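Local coordinates for protein histone acetyltransferase HPA2 and related acetyltransferases (Corynebacterium glutamicum ATCC 13032, PDB 2QEC) that probably transfers an acyl group, most likely acetyl from acetyl-CoA, as a member of the GCN5-related N-acetyltransferase family, at residues 117-129 with 152-164. The protein carries 1 engineered substitution. Numbering follows the deposited sequence.
Sequences ARFHPKFPHWYLY and ARAGDEAIYLEAT. With EDO (1,2-ethanediol), chain F; EDO (1,2-ethanediol), chain J.
Trp126 and Tyr127 pair in parallel with Ile159 and Tyr160, joining the two strands of a beta-alpha-beta unit in the GNAT fold; helix 142-154 makes the crossover. The strand axes approach to 4.6 Å and run 26° apart. Three backbone bonds define the register: Trp126 N to Ala158 O at 2.7 Å, Tyr160 N to Trp126 O at 2.8 Å and Leu128 N to Tyr160 O at 3.1 Å. Where the strands part at the C-terminal end, water 3 continues the pairing, donating to Leu128 O and accepting from Glu162 N; at the other end water 2 links Pro124 O and Ala158 N in the same way. Tyr127 bonds through its backbone to Asp80 of strand 73-80, and Ile159 to Lys197 of strand 192-197, so the pair lies within the sheet.

On the face bearing Trp126, the indole lies against the helix end. Ala154 CB sits over its five-membered ring, while NE1 donates to Glu157 OE1 at 2.8 Å, reaching the anti side of a carboxylate turned 43° from the ring. The Arg153 chain, bent at chi3, passes CH2 of the indole obliquely with CG and NE, but its NH1 is paired with Asp64.

The other face carries the aromatic cluster of His120, His125, Tyr127 and Tyr160. Tyr160 CG is anti to the backbone N (chi1 177°), which brings CE2 over the centre of one His120 ring face, centroids 4.0 Å apart; the rings are tilted, neither stacked nor edge-to-face. All four imidazole nitrogens have partners: His120 ND1 and His125 NE2 share one hydrogen bond, His125 ND1 donates in its ring plane to Phe123 O, and His120 NE2 hydrogen-bonds water 1. The phenol ends in a very short bond, Tyr160 OH donating to Glu162 OE2 at 2.5 Å.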
ATOM      1  N   ALA A 117      -1.942 -12.094  -5.907  1.00 58.76           N
ATOM      2  CA  ALA A 117      -1.821 -10.886  -6.717  1.00 55.21           C
ATOM      3  C   ALA A 117      -2.665  -9.737  -6.162  1.00 50.08           C
ATOM      4  O   ALA A 117      -2.214  -8.583  -6.125  1.00 49.06           O
ATOM      5  CB  ALA A 117      -2.262 -11.189  -8.147  1.00 55.97           C
ATOM      6  N   ARG A 118      -3.903 -10.046  -5.777  1.00 48.46           N
ATOM      7  CA  ARG A 118      -4.948  -9.004  -5.668  1.00 45.31           C
ATOM      8  C   ARG A 118      -4.746  -7.954  -4.556  1.00 40.80           C
ATOM      9  O   ARG A 118      -5.178  -6.778  -4.680  1.00 40.48           O
ATOM     10  CB  ARG A 118      -6.348  -9.644  -5.540  1.00 50.69           C
ATOM     11  N   PHE A 119      -4.044  -8.338  -3.501  1.00 39.07           N
ATOM     12  CA  PHE A 119      -3.817  -7.445  -2.361  1.00 39.29           C
ATOM     13  C   PHE A 119      -2.471  -6.724  -2.417  1.00 38.45           C
ATOM     14  O   PHE A 119      -2.208  -5.866  -1.586  1.00 38.52           O
ATOM     15  CB  PHE A 119      -3.951  -8.252  -1.076  1.00 37.87           C
ATOM     16  CG  PHE A 119      -5.352  -8.709  -0.810  1.00 33.76           C
ATOM     17  CD1 PHE A 119      -6.267  -7.868  -0.215  1.00 35.38           C
ATOM     18  CD2 PHE A 119      -5.770  -9.989  -1.176  1.00 37.75           C
ATOM     19  CE1 PHE A 119      -7.554  -8.262   0.028  1.00 40.19           C
ATOM     20  CE2 PHE A 119      -7.082 -10.388  -0.941  1.00 38.83           C
ATOM     21  CZ  PHE A 119      -7.969  -9.529  -0.326  1.00 38.42           C
ATOM     22  N   HIS A 120      -1.637  -7.039  -3.412  1.00 34.85           N
ATOM     23  CA  HIS A 120      -0.416  -6.308  -3.655  1.00 32.02           C
ATOM     24  C   HIS A 120      -0.742  -4.906  -4.158  1.00 38.95           C
ATOM     25  O   HIS A 120      -1.517  -4.727  -5.098  1.00 35.96           O
ATOM     26  CB  HIS A 120       0.483  -6.954  -4.710  1.00 38.45           C
ATOM     27  CG  HIS A 120       0.991  -8.307  -4.341  1.00 36.57           C
ATOM     28  ND1 HIS A 120       2.312  -8.682  -4.504  1.00 40.51           N
ATOM     29  CD2 HIS A 120       0.350  -9.396  -3.848  1.00 46.23           C
ATOM     30  CE1 HIS A 120       2.462  -9.925  -4.107  1.00 39.44           C
ATOM     31  NE2 HIS A 120       1.294 -10.388  -3.710  1.00 39.19           N
ATOM     32  N   PRO A 121      -0.128  -3.913  -3.560  1.00 36.40           N
ATOM     33  CA  PRO A 121      -0.299  -2.560  -4.109  1.00 39.07           C
ATOM     34  C   PRO A 121       0.100  -2.460  -5.600  1.00 36.67           C
ATOM     35  O   PRO A 121       0.922  -3.222  -6.097  1.00 34.62           O
ATOM     36  CB  PRO A 121       0.558  -1.688  -3.173  1.00 41.74           C
ATOM     37  CG  PRO A 121       0.678  -2.547  -1.888  1.00 38.84           C
ATOM     38  CD  PRO A 121       0.754  -3.936  -2.381  1.00 42.84           C
ATOM     39  N   LYS A 122      -0.571  -1.586  -6.342  1.00 36.03           N
ATOM     40  CA  LYS A 122      -0.388  -1.547  -7.791  1.00 36.76           C
ATOM     41  C   LYS A 122       0.736  -0.597  -8.138  1.00 37.34           C
ATOM     42  O   LYS A 122       0.558   0.366  -8.875  1.00 38.38           O
ATOM     43  CB  LYS A 122      -1.676  -1.101  -8.482  1.00 33.91           C
ATOM     44  CG  LYS A 122      -2.886  -1.977  -8.158  1.00 44.96           C
ATOM     45  CD  LYS A 122      -2.766  -3.364  -8.797  1.00 57.46           C
ATOM     46  CE  LYS A 122      -4.083  -4.171  -8.717  1.00 61.85           C
ATOM     47  NZ  LYS A 122      -3.895  -5.555  -9.262  1.00 72.06           N
ATOM     48  N   PHE A 123       1.888  -0.865  -7.571  1.00 35.36           N
ATOM     49  CA  PHE A 123       3.089  -0.070  -7.768  1.00 39.44           C
ATOM     50  C   PHE A 123       4.232  -1.069  -7.754  1.00 40.30           C
ATOM     51  O   PHE A 123       4.108  -2.111  -7.126  1.00 41.05           O
ATOM     52  CB  PHE A 123       3.263   0.910  -6.610  1.00 35.14           C
ATOM     53  CG  PHE A 123       2.109   1.854  -6.463  1.00 38.97           C
ATOM     54  CD1 PHE A 123       2.037   2.964  -7.261  1.00 40.05           C
ATOM     55  CD2 PHE A 123       1.068   1.591  -5.573  1.00 43.65           C
ATOM     56  CE1 PHE A 123       0.947   3.842  -7.166  1.00 36.63           C
ATOM     57  CE2 PHE A 123       0.001   2.435  -5.468  1.00 40.84           C
ATOM     58  CZ  PHE A 123      -0.047   3.579  -6.262  1.00 36.90           C
ATOM     59  N   PRO A 124       5.340  -0.762  -8.453  1.00 41.86           N
ATOM     60  CA  PRO A 124       6.436  -1.749  -8.550  1.00 41.36           C
ATOM     61  C   PRO A 124       7.021  -2.084  -7.208  1.00 37.11           C
ATOM     62  O   PRO A 124       7.188  -1.203  -6.345  1.00 37.58           O
ATOM     63  CB  PRO A 124       7.475  -1.051  -9.443  1.00 45.20           C
ATOM     64  CG  PRO A 124       6.698   0.047 -10.153  1.00 46.72           C
ATOM     65  CD  PRO A 124       5.620   0.472  -9.215  1.00 46.23           C
ATOM     66  N   HIS A 125       7.286  -3.372  -6.991  1.00 37.76           N
ATOM     67  CA  HIS A 125       7.817  -3.795  -5.738  1.00 38.23           C
ATOM     68  C   HIS A 125       8.458  -5.147  -5.863  1.00 36.98           C
ATOM     69  O   HIS A 125       8.069  -5.949  -6.723  1.00 38.29           O
ATOM     70  CB  HIS A 125       6.701  -3.892  -4.666  1.00 38.69           C
ATOM     71  CG  HIS A 125       5.596  -4.853  -5.008  1.00 36.31           C
ATOM     72  ND1 HIS A 125       4.512  -4.473  -5.772  1.00 36.67           N
ATOM     73  CD2 HIS A 125       5.392  -6.157  -4.683  1.00 36.80           C
ATOM     74  CE1 HIS A 125       3.703  -5.512  -5.920  1.00 39.48           C
ATOM     75  NE2 HIS A 125       4.205  -6.542  -5.259  1.00 38.00           N
ATOM     76  N   TRP A 126       9.383  -5.432  -4.945  1.00 38.16           N
ATOM     77  CA  TRP A 126       9.829  -6.808  -4.698  1.00 37.08           C
ATOM     78  C   TRP A 126       8.784  -7.546  -3.858  1.00 40.67           C
ATOM     79  O   TRP A 126       8.082  -6.934  -3.092  1.00 41.22           O
ATOM     80  CB  TRP A 126      11.140  -6.828  -3.925  1.00 41.98           C
ATOM     81  CG  TRP A 126      12.304  -6.297  -4.688  1.00 39.13           C
ATOM     82  CD1 TRP A 126      12.586  -4.980  -4.976  1.00 39.49           C
ATOM     83  CD2 TRP A 126      13.294  -7.067  -5.319  1.00 33.20           C
ATOM     84  NE1 TRP A 126      13.732  -4.901  -5.733  1.00 40.82           N
ATOM     85  CE2 TRP A 126      14.198  -6.180  -5.929  1.00 35.14           C
ATOM     86  CE3 TRP A 126      13.559  -8.471  -5.372  1.00 38.42           C
ATOM     87  CZ2 TRP A 126      15.324  -6.629  -6.608  1.00 41.49           C
ATOM     88  CZ3 TRP A 126      14.659  -8.894  -6.055  1.00 41.74           C
ATOM     89  CH2 TRP A 126      15.536  -7.984  -6.650  1.00 38.77           C
ATOM     90  N   TYR A 127       8.673  -8.862  -4.018  1.00 37.74           N
ATOM     91  CA  TYR A 127       7.785  -9.665  -3.172  1.00 35.24           C
ATOM     92  C   TYR A 127       8.609 -10.738  -2.525  1.00 39.17           C
ATOM     93  O   TYR A 127       9.186 -11.501  -3.238  1.00 36.72           O
ATOM     94  CB  TYR A 127       6.705 -10.327  -4.029  1.00 35.08           C
ATOM     95  CG  TYR A 127       5.768 -11.334  -3.373  1.00 31.46           C
ATOM     96  CD1 TYR A 127       5.289 -11.158  -2.083  1.00 40.73           C
ATOM     97  CD2 TYR A 127       5.352 -12.474  -4.070  1.00 41.71           C
ATOM     98  CE1 TYR A 127       4.447 -12.060  -1.505  1.00 38.14           C
ATOM     99  CE2 TYR A 127       4.502 -13.370  -3.500  1.00 37.08           C
ATOM    100  CZ  TYR A 127       4.037 -13.154  -2.229  1.00 36.25           C
ATOM    101  OH  TYR A 127       3.201 -14.062  -1.646  1.00 40.01           O
ATOM    102  N   LEU A 128       8.599 -10.785  -1.201  1.00 40.29           N
ATOM    103  CA  LEU A 128       9.145 -11.901  -0.450  1.00 40.13           C
ATOM    104  C   LEU A 128       8.051 -12.922  -0.267  1.00 38.74           C
ATOM    105  O   LEU A 128       7.149 -12.715   0.556  1.00 39.64           O
ATOM    106  CB  LEU A 128       9.678 -11.422   0.893  1.00 41.02           C
ATOM    107  CG  LEU A 128      10.192 -12.569   1.774  1.00 41.69           C
ATOM    108  CD1 LEU A 128      11.242 -13.387   1.032  1.00 42.87           C
ATOM    109  CD2 LEU A 128      10.699 -11.995   3.074  1.00 42.31           C
ATOM    110  N   TYR A 129       8.138 -14.006  -1.045  1.00 37.04           N
ATOM    111  CA  TYR A 129       7.129 -15.063  -1.127  1.00 37.69           C
ATOM    112  C   TYR A 129       7.233 -15.960   0.068  1.00 42.42           C
ATOM    113  O   TYR A 129       6.238 -16.214   0.787  1.00 36.47           O
ATOM    114  CB  TYR A 129       7.234 -15.840  -2.446  1.00 40.14           C
ATOM    115  CG  TYR A 129       6.533 -17.189  -2.495  1.00 42.65           C
ATOM    116  CD1 TYR A 129       5.179 -17.329  -2.169  1.00 46.70           C
ATOM    117  CD2 TYR A 129       7.211 -18.333  -2.860  1.00 41.19           C
ATOM    118  CE1 TYR A 129       4.547 -18.607  -2.212  1.00 38.61           C
ATOM    119  CE2 TYR A 129       6.583 -19.563  -2.899  1.00 39.59           C
ATOM    120  CZ  TYR A 129       5.246 -19.683  -2.564  1.00 42.23           C
ATOM    121  OH  TYR A 129       4.646 -20.933  -2.626  1.00 43.38           O
ATOM    122  N   ALA A 152      19.019  -5.533   1.230  1.00 42.23           N
ATOM    123  CA  ALA A 152      20.155  -4.839   0.601  1.00 43.58           C
ATOM    124  C   ALA A 152      20.068  -4.869  -0.917  1.00 42.56           C
ATOM    125  O   ALA A 152      20.347  -3.894  -1.555  1.00 43.97           O
ATOM    126  CB  ALA A 152      21.447  -5.414   1.073  1.00 45.20           C
ATOM    127  N   ARG A 153      19.650  -5.981  -1.499  1.00 38.62           N
ATOM    128  CA  ARG A 153      19.446  -6.060  -2.965  1.00 38.59           C
ATOM    129  C   ARG A 153      18.329  -5.157  -3.468  1.00 41.28           C
ATOM    130  O   ARG A 153      18.419  -4.552  -4.548  1.00 40.79           O
ATOM    131  CB  ARG A 153      19.175  -7.505  -3.374  1.00 37.43           C
ATOM    132  CG  ARG A 153      18.910  -7.694  -4.870  1.00 39.80           C
ATOM    133  CD  ARG A 153      18.937  -9.172  -5.211  1.00 41.85           C
ATOM    134  NE  ARG A 153      17.904  -9.761  -4.372  1.00 43.30           N
ATOM    135  CZ  ARG A 153      17.961 -10.939  -3.783  1.00 40.32           C
ATOM    136  NH1 ARG A 153      19.014 -11.771  -3.968  1.00 37.05           N
ATOM    137  NH2 ARG A 153      16.954 -11.289  -2.997  1.00 42.14           N
ATOM    138  N   ALA A 154      17.260  -5.074  -2.703  1.00 43.15           N
ATOM    139  CA  ALA A 154      16.154  -4.227  -3.062  1.00 41.04           C
ATOM    140  C   ALA A 154      16.500  -2.733  -3.018  1.00 46.23           C
ATOM    141  O   ALA A 154      15.909  -1.923  -3.757  1.00 45.77           O
ATOM    142  CB  ALA A 154      14.973  -4.524  -2.138  1.00 44.51           C
ATOM    143  N   GLY A 155      17.423  -2.347  -2.139  1.00 45.02           N
ATOM    144  CA  GLY A 155      17.898  -0.949  -2.052  1.00 47.56           C
ATOM    145  C   GLY A 155      16.811   0.070  -1.895  1.00 46.59           C
ATOM    146  O   GLY A 155      16.076   0.029  -0.930  1.00 48.20           O
ATOM    147  N   ASP A 156      16.713   0.972  -2.871  1.00 44.32           N
ATOM    148  CA  ASP A 156      15.701   2.046  -2.936  1.00 45.37           C
ATOM    149  C   ASP A 156      14.306   1.626  -3.309  1.00 42.96           C
ATOM    150  O   ASP A 156      13.392   2.479  -3.304  1.00 45.31           O
ATOM    151  CB  ASP A 156      16.113   3.094  -3.994  1.00 43.52           C
ATOM    152  CG  ASP A 156      17.089   4.063  -3.472  1.00 56.08           C
ATOM    153  OD1 ASP A 156      17.454   3.880  -2.276  1.00 50.98           O
ATOM    154  OD2 ASP A 156      17.487   4.993  -4.236  1.00 57.19           O
ATOM    155  N   GLU A 157      14.143   0.369  -3.708  1.00 41.26           N
ATOM    156  CA  GLU A 157      12.881  -0.097  -4.186  1.00 42.77           C
ATOM    157  C   GLU A 157      12.029  -0.625  -3.015  1.00 42.75           C
ATOM    158  O   GLU A 157      12.538  -0.970  -1.937  1.00 41.56           O
ATOM    159  CB  GLU A 157      13.111  -1.146  -5.292  1.00 42.19           C
ATOM    160  CG  GLU A 157      13.879  -0.552  -6.510  1.00 46.48           C
ATOM    161  CD  GLU A 157      14.432  -1.571  -7.499  1.00 49.23           C
ATOM    162  OE1 GLU A 157      14.709  -2.744  -7.147  1.00 49.07           O
ATOM    163  OE2 GLU A 157      14.669  -1.164  -8.662  1.00 59.01           O
ATOM    164  N   ALA A 158      10.746  -0.747  -3.287  1.00 40.17           N
ATOM    165  CA  ALA A 158       9.727  -1.228  -2.355  1.00 37.84           C
ATOM    166  C   ALA A 158       9.705  -2.762  -2.239  1.00 40.75           C
ATOM    167  O   ALA A 158      10.082  -3.477  -3.153  1.00 40.50           O
ATOM    168  CB  ALA A 158       8.383  -0.726  -2.804  1.00 40.72           C
ATOM    169  N   ILE A 159       9.229  -3.235  -1.096  1.00 40.91           N
ATOM    170  CA  ILE A 159       9.036  -4.644  -0.842  1.00 39.10           C
ATOM    171  C   ILE A 159       7.629  -4.860  -0.226  1.00 41.24           C
ATOM    172  O   ILE A 159       7.247  -4.164   0.699  1.00 39.27           O
ATOM    173  CB  ILE A 159      10.076  -5.170   0.135  1.00 37.83           C
ATOM    174  CG1 ILE A 159      11.486  -4.725  -0.280  1.00 40.17           C
ATOM    175  CG2 ILE A 159       9.987  -6.718   0.201  1.00 39.58           C
ATOM    176  CD1 ILE A 159      12.630  -5.257   0.655  1.00 39.37           C
ATOM    177  N   TYR A 160       6.908  -5.858  -0.747  1.00 37.56           N
ATOM    178  CA  TYR A 160       5.659  -6.398  -0.174  1.00 38.22           C
ATOM    179  C   TYR A 160       5.894  -7.798   0.430  1.00 40.68           C
ATOM    180  O   TYR A 160       6.661  -8.577  -0.103  1.00 38.27           O
ATOM    181  CB  TYR A 160       4.592  -6.458  -1.303  1.00 40.03           C
ATOM    182  CG  TYR A 160       3.243  -7.047  -0.924  1.00 37.96           C
ATOM    183  CD1 TYR A 160       2.298  -6.302  -0.287  1.00 37.10           C
ATOM    184  CD2 TYR A 160       2.955  -8.393  -1.167  1.00 37.03           C
ATOM    185  CE1 TYR A 160       1.049  -6.854   0.085  1.00 34.24           C
ATOM    186  CE2 TYR A 160       1.731  -8.958  -0.792  1.00 37.70           C
ATOM    187  CZ  TYR A 160       0.764  -8.147  -0.180  1.00 38.30           C
ATOM    188  OH  TYR A 160      -0.462  -8.664   0.197  1.00 36.96           O
ATOM    189  N   LEU A 161       5.263  -8.078   1.567  1.00 39.58           N
ATOM    190  CA  LEU A 161       5.168  -9.389   2.113  1.00 40.29           C
ATOM    191  C   LEU A 161       3.862  -9.528   2.903  1.00 38.93           C
ATOM    192  O   LEU A 161       3.140  -8.571   3.152  1.00 36.76           O
ATOM    193  CB  LEU A 161       6.397  -9.723   2.995  1.00 40.41           C
ATOM    194  CG  LEU A 161       6.698  -8.806   4.195  1.00 38.18           C
ATOM    195  CD1 LEU A 161       5.772  -9.090   5.387  1.00 41.76           C
ATOM    196  CD2 LEU A 161       8.114  -8.981   4.625  1.00 39.62           C
ATOM    197  N   GLU A 162       3.546 -10.757   3.279  1.00 35.52           N
ATOM    198  CA  GLU A 162       2.374 -11.069   4.093  1.00 34.92           C
ATOM    199  C   GLU A 162       2.821 -11.806   5.309  1.00 41.94           C
ATOM    200  O   GLU A 162       3.286 -12.938   5.188  1.00 39.43           O
ATOM    201  CB  GLU A 162       1.421 -11.896   3.262  1.00 34.90           C
ATOM    202  CG  GLU A 162       0.716 -11.009   2.220  1.00 39.09           C
ATOM    203  CD  GLU A 162       0.114 -11.776   1.047  1.00 49.69           C
ATOM    204  OE1 GLU A 162       0.226 -13.003   1.041  1.00 50.79           O
ATOM    205  OE2 GLU A 162      -0.518 -11.142   0.157  1.00 47.02           O
ATOM    206  N   ALA A 163       2.743 -11.172   6.477  1.00 43.21           N
ATOM    207  CA  ALA A 163       3.290 -11.780   7.706  1.00 43.45           C
ATOM    208  C   ALA A 163       2.248 -12.698   8.344  1.00 44.00           C
ATOM    209  O   ALA A 163       1.066 -12.362   8.428  1.00 44.45           O
ATOM    210  CB  ALA A 163       3.753 -10.691   8.688  1.00 43.22           C
ATOM    211  N   THR A 164       2.674 -13.882   8.765  1.00 44.25           N
ATOM    212  CA  THR A 164       1.740 -14.888   9.284  1.00 47.98           C
ATOM    213  C   THR A 164       1.510 -14.899  10.800  1.00 50.11           C
ATOM    214  O   THR A 164       0.642 -15.657  11.274  1.00 48.98           O
ATOM    215  CB  THR A 164       2.188 -16.272   8.880  1.00 50.09           C
ATOM    216  OG1 THR A 164       3.549 -16.453   9.304  1.00 56.07           O
ATOM    217  CG2 THR A 164       2.089 -16.444   7.359  1.00 49.01           C
TER
HETATM  218  C1  EDO F 208      14.050  -1.934   0.026  1.00 57.21           C
HETATM  219  O1  EDO F 208      13.170  -1.433   1.026  1.00 65.07           O
HETATM  220  C2  EDO F 208      15.414  -2.392   0.540  1.00 54.64           C
HETATM  221  O2  EDO F 208      16.027  -1.518   1.480  1.00 62.08           O
HETATM  222  C1  EDO J 212      17.498  -0.572  -6.367  1.00 52.54           C
HETATM  223  O1  EDO J 212      18.088  -1.873  -6.298  1.00 60.86           O
HETATM  224  C2  EDO J 212      18.505   0.521  -6.125  1.00 56.11           C
HETATM  225  O2  EDO J 212      18.585   0.907  -4.741  1.00 51.33           O
HETATM  226  O   HOH W   1       0.508 -12.637  -2.814  1.00 46.75           O
HETATM  227  O   HOH W   2       9.896  -0.584  -6.020  1.00 42.50           O
HETATM  228  O   HOH W   3       5.090 -12.874   2.244  1.00 29.77           O